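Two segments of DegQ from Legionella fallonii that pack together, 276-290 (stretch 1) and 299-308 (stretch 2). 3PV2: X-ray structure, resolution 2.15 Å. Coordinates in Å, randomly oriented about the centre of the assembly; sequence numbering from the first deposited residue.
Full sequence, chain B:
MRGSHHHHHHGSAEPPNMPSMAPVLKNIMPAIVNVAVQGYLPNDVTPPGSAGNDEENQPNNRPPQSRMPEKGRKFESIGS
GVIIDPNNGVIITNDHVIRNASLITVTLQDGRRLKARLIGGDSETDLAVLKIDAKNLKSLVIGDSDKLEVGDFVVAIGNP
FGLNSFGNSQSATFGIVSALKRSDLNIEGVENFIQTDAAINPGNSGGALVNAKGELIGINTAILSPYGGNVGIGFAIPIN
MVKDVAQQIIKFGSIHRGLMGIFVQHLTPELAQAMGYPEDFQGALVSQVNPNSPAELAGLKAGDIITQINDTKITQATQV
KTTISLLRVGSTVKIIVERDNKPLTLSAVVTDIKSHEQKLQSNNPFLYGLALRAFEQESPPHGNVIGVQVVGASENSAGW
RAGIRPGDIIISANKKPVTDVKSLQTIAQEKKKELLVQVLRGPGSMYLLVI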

ATOM      1  N   GLY B 276     -10.055  42.126 -50.175  1.00 37.65           N
ATOM      2  CA  GLY B 276     -10.653  43.048 -51.115  1.00 38.67           C
ATOM      3  C   GLY B 276     -12.168  43.179 -51.052  1.00 38.91           C
ATOM      4  O   GLY B 276     -12.779  43.666 -51.997  1.00 39.86           O
ATOM      5  N   TYR B 277     -12.762  42.740 -49.952  1.00 38.22           N
ATOM      6  CA  TYR B 277     -14.212  42.735 -49.776  1.00 38.48           C
ATOM      7  C   TYR B 277     -14.574  43.640 -48.612  1.00 38.63           C
ATOM      8  O   TYR B 277     -13.729  43.930 -47.771  1.00 38.26           O
ATOM      9  CB  TYR B 277     -14.688  41.312 -49.509  1.00 37.76           C
ATOM     10  CG  TYR B 277     -14.421  40.374 -50.674  1.00 37.69           C
ATOM     11  CD1 TYR B 277     -13.259  39.644 -50.762  1.00 37.11           C
ATOM     12  CD2 TYR B 277     -15.320  40.268 -51.698  1.00 39.74           C
ATOM     13  CE1 TYR B 277     -13.027  38.807 -51.849  1.00 37.18           C
ATOM     14  CE2 TYR B 277     -15.098  39.456 -52.766  1.00 38.44           C
ATOM     15  CZ  TYR B 277     -13.956  38.730 -52.834  1.00 37.83           C
ATOM     16  OH  TYR B 277     -13.746  37.938 -53.907  1.00 40.32           O
ATOM     17  N   PRO B 278     -15.821  44.102 -48.558  1.00 39.61           N
ATOM     18  CA  PRO B 278     -16.225  44.996 -47.426  1.00 40.78           C
ATOM     19  C   PRO B 278     -16.181  44.204 -46.122  1.00 40.27           C
ATOM     20  O   PRO B 278     -16.306  42.971 -46.156  1.00 38.63           O
ATOM     21  CB  PRO B 278     -17.694  45.326 -47.717  1.00 41.49           C
ATOM     22  CG  PRO B 278     -17.890  45.066 -49.208  1.00 43.34           C
ATOM     23  CD  PRO B 278     -16.884  43.956 -49.567  1.00 40.12           C
ATOM     24  N   GLU B 279     -16.121  44.895 -45.007  1.00 40.76           N
ATOM     25  CA  GLU B 279     -15.932  44.301 -43.720  1.00 42.51           C
ATOM     26  C   GLU B 279     -17.078  43.434 -43.346  1.00 41.73           C
ATOM     27  O   GLU B 279     -16.892  42.427 -42.686  1.00 41.24           O
ATOM     28  CB  GLU B 279     -15.634  45.371 -42.632  1.00 44.32           C
ATOM     29  CG  GLU B 279     -16.822  46.288 -42.310  1.00 51.45           C
ATOM     30  CD  GLU B 279     -16.518  47.274 -41.137  1.00 62.74           C
ATOM     31  OE1 GLU B 279     -15.308  47.539 -40.839  1.00 65.36           O
ATOM     32  OE2 GLU B 279     -17.518  47.799 -40.542  1.00 68.82           O
ATOM     33  N   ASP B 280     -18.266  43.711 -43.844  1.00 44.30           N
ATOM     34  CA  ASP B 280     -19.387  42.847 -43.503  1.00 44.61           C
ATOM     35  C   ASP B 280     -19.664  41.836 -44.588  1.00 43.57           C
ATOM     36  O   ASP B 280     -20.713  41.188 -44.588  1.00 43.42           O
ATOM     37  CB  ASP B 280     -20.643  43.690 -43.143  1.00 47.64           C
ATOM     38  CG  ASP B 280     -21.176  44.575 -44.331  1.00 53.41           C
ATOM     39  OD1 ASP B 280     -20.517  44.771 -45.376  1.00 57.24           O
ATOM     40  OD2 ASP B 280     -22.287  45.137 -44.187  1.00 64.57           O
ATOM     41  N   PHE B 281     -18.742  41.644 -45.521  1.00 41.55           N
ATOM     42  CA  PHE B 281     -19.026  40.639 -46.565  1.00 41.36           C
ATOM     43  C   PHE B 281     -19.106  39.243 -45.956  1.00 40.58           C
ATOM     44  O   PHE B 281     -18.327  38.894 -45.066  1.00 41.10           O
ATOM     45  CB  PHE B 281     -17.959  40.633 -47.664  1.00 40.64           C
ATOM     46  CG  PHE B 281     -18.390  39.893 -48.893  1.00 40.88           C
ATOM     47  CD1 PHE B 281     -17.825  38.670 -49.200  1.00 39.31           C
ATOM     48  CD2 PHE B 281     -19.426  40.383 -49.700  1.00 42.36           C
ATOM     49  CE1 PHE B 281     -18.230  37.961 -50.338  1.00 38.59           C
ATOM     50  CE2 PHE B 281     -19.867  39.674 -50.847  1.00 43.57           C
ATOM     51  CZ  PHE B 281     -19.236  38.440 -51.143  1.00 42.17           C
ATOM     52  N   GLN B 282     -20.007  38.427 -46.440  1.00 41.05           N
ATOM     53  CA  GLN B 282     -20.155  37.096 -45.849  1.00 41.63           C
ATOM     54  C   GLN B 282     -20.022  35.977 -46.878  1.00 39.32           C
ATOM     55  O   GLN B 282     -20.367  36.119 -48.034  1.00 39.76           O
ATOM     56  CB  GLN B 282     -21.524  36.978 -45.177  1.00 45.15           C
ATOM     57  CG  GLN B 282     -21.835  37.961 -44.005  1.00 49.70           C
ATOM     58  CD  GLN B 282     -23.238  37.723 -43.423  1.00 54.29           C
ATOM     59  OE1 GLN B 282     -24.258  38.053 -44.049  1.00 58.27           O
ATOM     60  NE2 GLN B 282     -23.286  37.129 -42.225  1.00 56.78           N
ATOM     61  N   GLY B 283     -19.557  34.852 -46.387  1.00 37.60           N
ATOM     62  CA  GLY B 283     -19.429  33.646 -47.140  1.00 36.36           C
ATOM     63  C   GLY B 283     -18.404  32.766 -46.477  1.00 35.72           C
ATOM     64  O   GLY B 283     -18.020  33.061 -45.355  1.00 35.73           O
ATOM     65  N   ALA B 284     -18.052  31.671 -47.155  1.00 35.33           N
ATOM     66  CA  ALA B 284     -17.073  30.693 -46.695  1.00 34.84           C
ATOM     67  C   ALA B 284     -15.790  30.834 -47.519  1.00 34.39           C
ATOM     68  O   ALA B 284     -15.851  30.754 -48.733  1.00 34.43           O
ATOM     69  CB  ALA B 284     -17.628  29.258 -46.842  1.00 34.89           C
ATOM     70  N   LEU B 285     -14.650  30.990 -46.878  1.00 34.13           N
ATOM     71  CA  LEU B 285     -13.402  31.173 -47.593  1.00 33.88           C
ATOM     72  C   LEU B 285     -12.829  29.828 -47.903  1.00 33.65           C
ATOM     73  O   LEU B 285     -12.679  29.003 -47.026  1.00 33.60           O
ATOM     74  CB  LEU B 285     -12.465  31.932 -46.713  1.00 33.84           C
ATOM     75  CG  LEU B 285     -10.995  32.074 -47.077  1.00 33.71           C
ATOM     76  CD1 LEU B 285     -10.879  32.653 -48.459  1.00 33.89           C
ATOM     77  CD2 LEU B 285     -10.254  32.971 -46.078  1.00 33.79           C
ATOM     78  N   VAL B 286     -12.518  29.581 -49.162  1.00 33.65           N
ATOM     79  CA  VAL B 286     -11.939  28.301 -49.518  1.00 33.51           C
ATOM     80  C   VAL B 286     -10.426  28.341 -49.250  1.00 33.44           C
ATOM     81  O   VAL B 286      -9.661  29.176 -49.807  1.00 33.60           O
ATOM     82  CB  VAL B 286     -12.168  27.998 -50.960  1.00 33.71           C
ATOM     83  CG1 VAL B 286     -11.398  26.710 -51.332  1.00 33.64           C
ATOM     84  CG2 VAL B 286     -13.614  27.789 -51.246  1.00 33.88           C
ATOM     85  N   SER B 287      -9.945  27.472 -48.360  1.00 33.38           N
ATOM     86  CA  SER B 287      -8.475  27.482 -48.058  1.00 33.47           C
ATOM     87  C   SER B 287      -7.653  26.456 -48.783  1.00 33.61           C
ATOM     88  O   SER B 287      -6.438  26.518 -48.768  1.00 33.83           O
ATOM     89  CB  SER B 287      -8.257  27.252 -46.567  1.00 33.58           C
ATOM     90  OG  SER B 287      -8.990  26.144 -46.070  1.00 34.79           O
ATOM     91  N   GLN B 288      -8.310  25.470 -49.371  1.00 33.57           N
ATOM     92  CA  GLN B 288      -7.621  24.482 -50.182  1.00 33.78           C
ATOM     93  C   GLN B 288      -8.587  23.732 -51.036  1.00 33.76           C
ATOM     94  O   GLN B 288      -9.656  23.522 -50.623  1.00 33.61           O
ATOM     95  CB  GLN B 288      -6.850  23.533 -49.276  1.00 33.97           C
ATOM     96  CG  GLN B 288      -7.014  22.070 -49.395  1.00 34.91           C
ATOM     97  CD  GLN B 288      -6.187  21.245 -48.357  1.00 40.40           C
ATOM     98  OE1 GLN B 288      -6.332  20.032 -48.317  1.00 43.85           O
ATOM     99  NE2 GLN B 288      -5.304  21.878 -47.578  1.00 34.75           N
ATOM    100  N   VAL B 289      -8.149  23.355 -52.229  1.00 34.05           N
ATOM    101  CA  VAL B 289      -8.864  22.474 -53.148  1.00 34.18           C
ATOM    102  C   VAL B 289      -7.933  21.295 -53.524  1.00 36.23           C
ATOM    103  O   VAL B 289      -6.860  21.531 -54.069  1.00 37.75           O
ATOM    104  CB  VAL B 289      -9.175  23.294 -54.426  1.00 34.58           C
ATOM    105  CG1 VAL B 289      -9.986  22.444 -55.438  1.00 35.42           C
ATOM    106  CG2 VAL B 289      -9.957  24.577 -54.077  1.00 34.33           C
ATOM    107  N   ASN B 290      -8.295  20.031 -53.278  1.00 38.93           N
ATOM    108  CA  ASN B 290      -7.279  18.982 -53.409  1.00 41.04           C
ATOM    109  C   ASN B 290      -7.246  18.596 -54.850  1.00 41.53           C
ATOM    110  O   ASN B 290      -8.266  18.572 -55.505  1.00 41.51           O
ATOM    111  CB  ASN B 290      -7.598  17.723 -52.605  1.00 42.94           C
ATOM    112  CG  ASN B 290      -7.630  17.926 -51.075  1.00 45.88           C
ATOM    113  OD1 ASN B 290      -8.398  17.217 -50.401  1.00 50.93           O
ATOM    114  ND2 ASN B 290      -6.817  18.822 -50.539  1.00 40.18           N
ATOM    115  N   GLY B 299     -13.563  23.634 -60.980  1.00 40.34           N
ATOM    116  CA  GLY B 299     -12.895  24.865 -61.225  1.00 39.81           C
ATOM    117  C   GLY B 299     -12.717  25.743 -59.982  1.00 38.67           C
ATOM    118  O   GLY B 299     -12.307  26.885 -60.103  1.00 39.23           O
ATOM    119  N   LEU B 300     -12.969  25.200 -58.795  1.00 36.98           N
ATOM    120  CA  LEU B 300     -12.812  25.928 -57.528  1.00 36.07           C
ATOM    121  C   LEU B 300     -11.341  26.164 -57.222  1.00 35.93           C
ATOM    122  O   LEU B 300     -10.515  25.346 -57.557  1.00 36.05           O
ATOM    123  CB  LEU B 300     -13.448  25.152 -56.387  1.00 35.33           C
ATOM    124  CG  LEU B 300     -13.861  25.852 -55.104  1.00 35.31           C
ATOM    125  CD1 LEU B 300     -15.113  26.676 -55.308  1.00 37.18           C
ATOM    126  CD2 LEU B 300     -14.114  24.878 -53.951  1.00 34.36           C
ATOM    127  N   LYS B 301     -11.021  27.300 -56.613  1.00 35.80           N
ATOM    128  CA  LYS B 301      -9.676  27.586 -56.210  1.00 35.72           C
ATOM    129  C   LYS B 301      -9.600  28.173 -54.806  1.00 35.08           C
ATOM    130  O   LYS B 301     -10.533  28.849 -54.335  1.00 34.92           O
ATOM    131  CB  LYS B 301      -9.107  28.638 -57.168  1.00 36.76           C
ATOM    132  CG  LYS B 301      -9.076  28.154 -58.606  1.00 41.59           C
ATOM    133  CD  LYS B 301      -8.168  29.019 -59.472  1.00 48.95           C
ATOM    134  CE  LYS B 301      -7.903  28.311 -60.857  1.00 54.53           C
ATOM    135  NZ  LYS B 301      -7.124  29.205 -61.790  1.00 60.44           N
ATOM    136  N   ALA B 302      -8.423  27.975 -54.196  1.00 34.90           N
ATOM    137  CA  ALA B 302      -8.085  28.557 -52.918  1.00 34.51           C
ATOM    138  C   ALA B 302      -8.282  30.059 -53.050  1.00 34.77           C
ATOM    139  O   ALA B 302      -7.849  30.624 -54.008  1.00 35.40           O
ATOM    140  CB  ALA B 302      -6.599  28.212 -52.532  1.00 34.60           C
ATOM    141  N   GLY B 303      -8.921  30.681 -52.074  1.00 34.44           N
ATOM    142  CA  GLY B 303      -9.097  32.142 -52.062  1.00 34.73           C
ATOM    143  C   GLY B 303     -10.482  32.540 -52.549  1.00 34.98           C
ATOM    144  O   GLY B 303     -10.901  33.675 -52.346  1.00 35.22           O
ATOM    145  N   ASP B 304     -11.155  31.649 -53.266  1.00 35.06           N
ATOM    146  CA  ASP B 304     -12.528  31.818 -53.542  1.00 35.30           C
ATOM    147  C   ASP B 304     -13.387  31.933 -52.264  1.00 34.91           C
ATOM    148  O   ASP B 304     -13.146  31.253 -51.269  1.00 34.39           O
ATOM    149  CB  ASP B 304     -13.096  30.657 -54.383  1.00 35.44           C
ATOM    150  CG  ASP B 304     -12.540  30.585 -55.773  1.00 36.13           C
ATOM    151  OD1 ASP B 304     -11.748  31.464 -56.217  1.00 36.64           O
ATOM    152  OD2 ASP B 304     -12.899  29.596 -56.454  1.00 36.28           O
ATOM    153  N   ILE B 305     -14.420  32.759 -52.329  1.00 35.34           N
ATOM    154  CA  ILE B 305     -15.389  32.834 -51.256  1.00 35.22           C
ATOM    155  C   ILE B 305     -16.702  32.211 -51.767  1.00 35.57           C
ATOM    156  O   ILE B 305     -17.322  32.746 -52.737  1.00 36.27           O
ATOM    157  CB  ILE B 305     -15.666  34.292 -50.895  1.00 35.62           C
ATOM    158  CG1 ILE B 305     -14.395  35.085 -50.553  1.00 35.45           C
ATOM    159  CG2 ILE B 305     -16.637  34.390 -49.692  1.00 35.64           C
ATOM    160  CD1 ILE B 305     -13.746  34.564 -49.452  1.00 34.86           C
ATOM    161  N   ILE B 306     -17.176  31.168 -51.092  1.00 35.27           N
ATOM    162  CA  ILE B 306     -18.391  30.538 -51.489  1.00 35.65           C
ATOM    163  C   ILE B 306     -19.558  31.329 -50.953  1.00 36.22           C
ATOM    164  O   ILE B 306     -19.630  31.576 -49.753  1.00 36.12           O
ATOM    165  CB  ILE B 306     -18.492  29.087 -50.959  1.00 35.29           C
ATOM    166  CG1 ILE B 306     -17.495  28.183 -51.670  1.00 34.91           C
ATOM    167  CG2 ILE B 306     -19.933  28.604 -51.134  1.00 35.84           C
ATOM    168  CD1 ILE B 306     -17.154  26.867 -50.872  1.00 34.51           C
ATOM    169  N   THR B 307     -20.422  31.813 -51.817  1.00 36.97           N
ATOM    170  CA  THR B 307     -21.613  32.564 -51.342  1.00 37.83           C
ATOM    171  C   THR B 307     -22.953  31.818 -51.485  1.00 40.10           C
ATOM    172  O   THR B 307     -23.991  32.257 -50.951  1.00 42.59           O
ATOM    173  CB  THR B 307     -21.711  33.904 -52.028  1.00 38.59           C
ATOM    174  OG1 THR B 307     -21.800  33.691 -53.436  1.00 41.92           O
ATOM    175  CG2 THR B 307     -20.483  34.713 -51.739  1.00 37.96           C
ATOM    176  N   GLN B 308     -22.935  30.688 -52.173  1.00 40.87           N
ATOM    177  CA  GLN B 308     -24.118  29.895 -52.407  1.00 44.16           C
ATOM    178  C   GLN B 308     -23.785  28.487 -52.862  1.00 44.36           C
ATOM    179  O   GLN B 308     -22.946  28.271 -53.779  1.00 42.07           O
ATOM    180  CB  GLN B 308     -24.970  30.487 -53.523  1.00 46.13           C
ATOM    181  CG  GLN B 308     -26.457  30.212 -53.333  1.00 51.70           C
ATOM    182  CD  GLN B 308     -27.378  30.897 -54.401  1.00 56.42           C
ATOM    183  OE1 GLN B 308     -28.064  30.214 -55.205  1.00 58.29           O
ATOM    184  NE2 GLN B 308     -27.392  32.221 -54.399  1.00 55.33           N
TER
HETATM  185  O   HOH W   1     -11.565  36.246 -53.665  1.00 36.84           O

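Two antiparallel strands, 284-289 and 305-308, pair through a short ladder of backbone hydrogen bonds, and apolar side chains at the pairing and beyond it complete the contact, which buries 679 Å² in all. The strand axes approach to 4.6 Å, with 139° between their N-to-C directions. Ala 284 and Ile 306 form the hydrogen-bonded pair: Ala 284 N donates to Ile 306 O at 3.0 Å, and Ile 306 N donates to Ala 284 O at 2.7 Å. Two residues along, Val 286 N donates to Asp 304 O at 2.8 Å, but Val 286 O accepts from Gly 303 N, also at 2.8 Å, so the second pair of bonds is shared between two successive residues of the partner. The shift coincides with the type II turn from Lys 301 to Asp 304, which is closed by Asp 304 N to Lys 301 O at 3.1 Å and braced by Lys 301 N to Asp 304 OD2 at 3.0 Å. Gly 303 sits in this turn with a positive phi of 100°, where a CB would be jammed against the preceding carbonyl oxygen.

Between the two sets of bonds, Leu 285 and Ile 305 form a non-hydrogen-bonded pair, their CA atoms 4.5 Å apart. Their side chains share one face of the sheet and meet at Leu 285 CD1 and Ile 305 CD1, 3.6 Å apart. Ile 305 is also approached by two aromatic rings: Tyr 277 CE1 lies 4.2 Å from Ile 305 CG1, while Ile 305 CG2 lies at the edge of the Phe 281 ring, 4.0 Å from Phe 281 CE1. Gly 283 leaves room for this isoleucine: its CA is 3.9 Å from Ile 305 CG2, and an ideal CB would clash at 2.7 Å with both that methyl and Ile 306 O.

Ala 284 and Ile 306 occupy the other face, with Ala 284 CB 4.2 Å from Ile 306 CB. Val 286 CG2 extends this apolar patch, lying 3.7 Å from Ile 306 CD1 and 4.0 Å from Leu 300 CD2. Past the ladder, Val 289 points toward the segment leading into the turn; its CG2 lies 3.6 Å from Leu 300 O and 4.2 Å from Leu 300 CD2, a packing contact without a hydrogen bond.

One water links the stretches, 2.8 Å from Tyr 277 OH and donating to Gly 303 O at 3.0 Å, so the tyrosine contributes a polar link as well as its apolar contact with Ile 305.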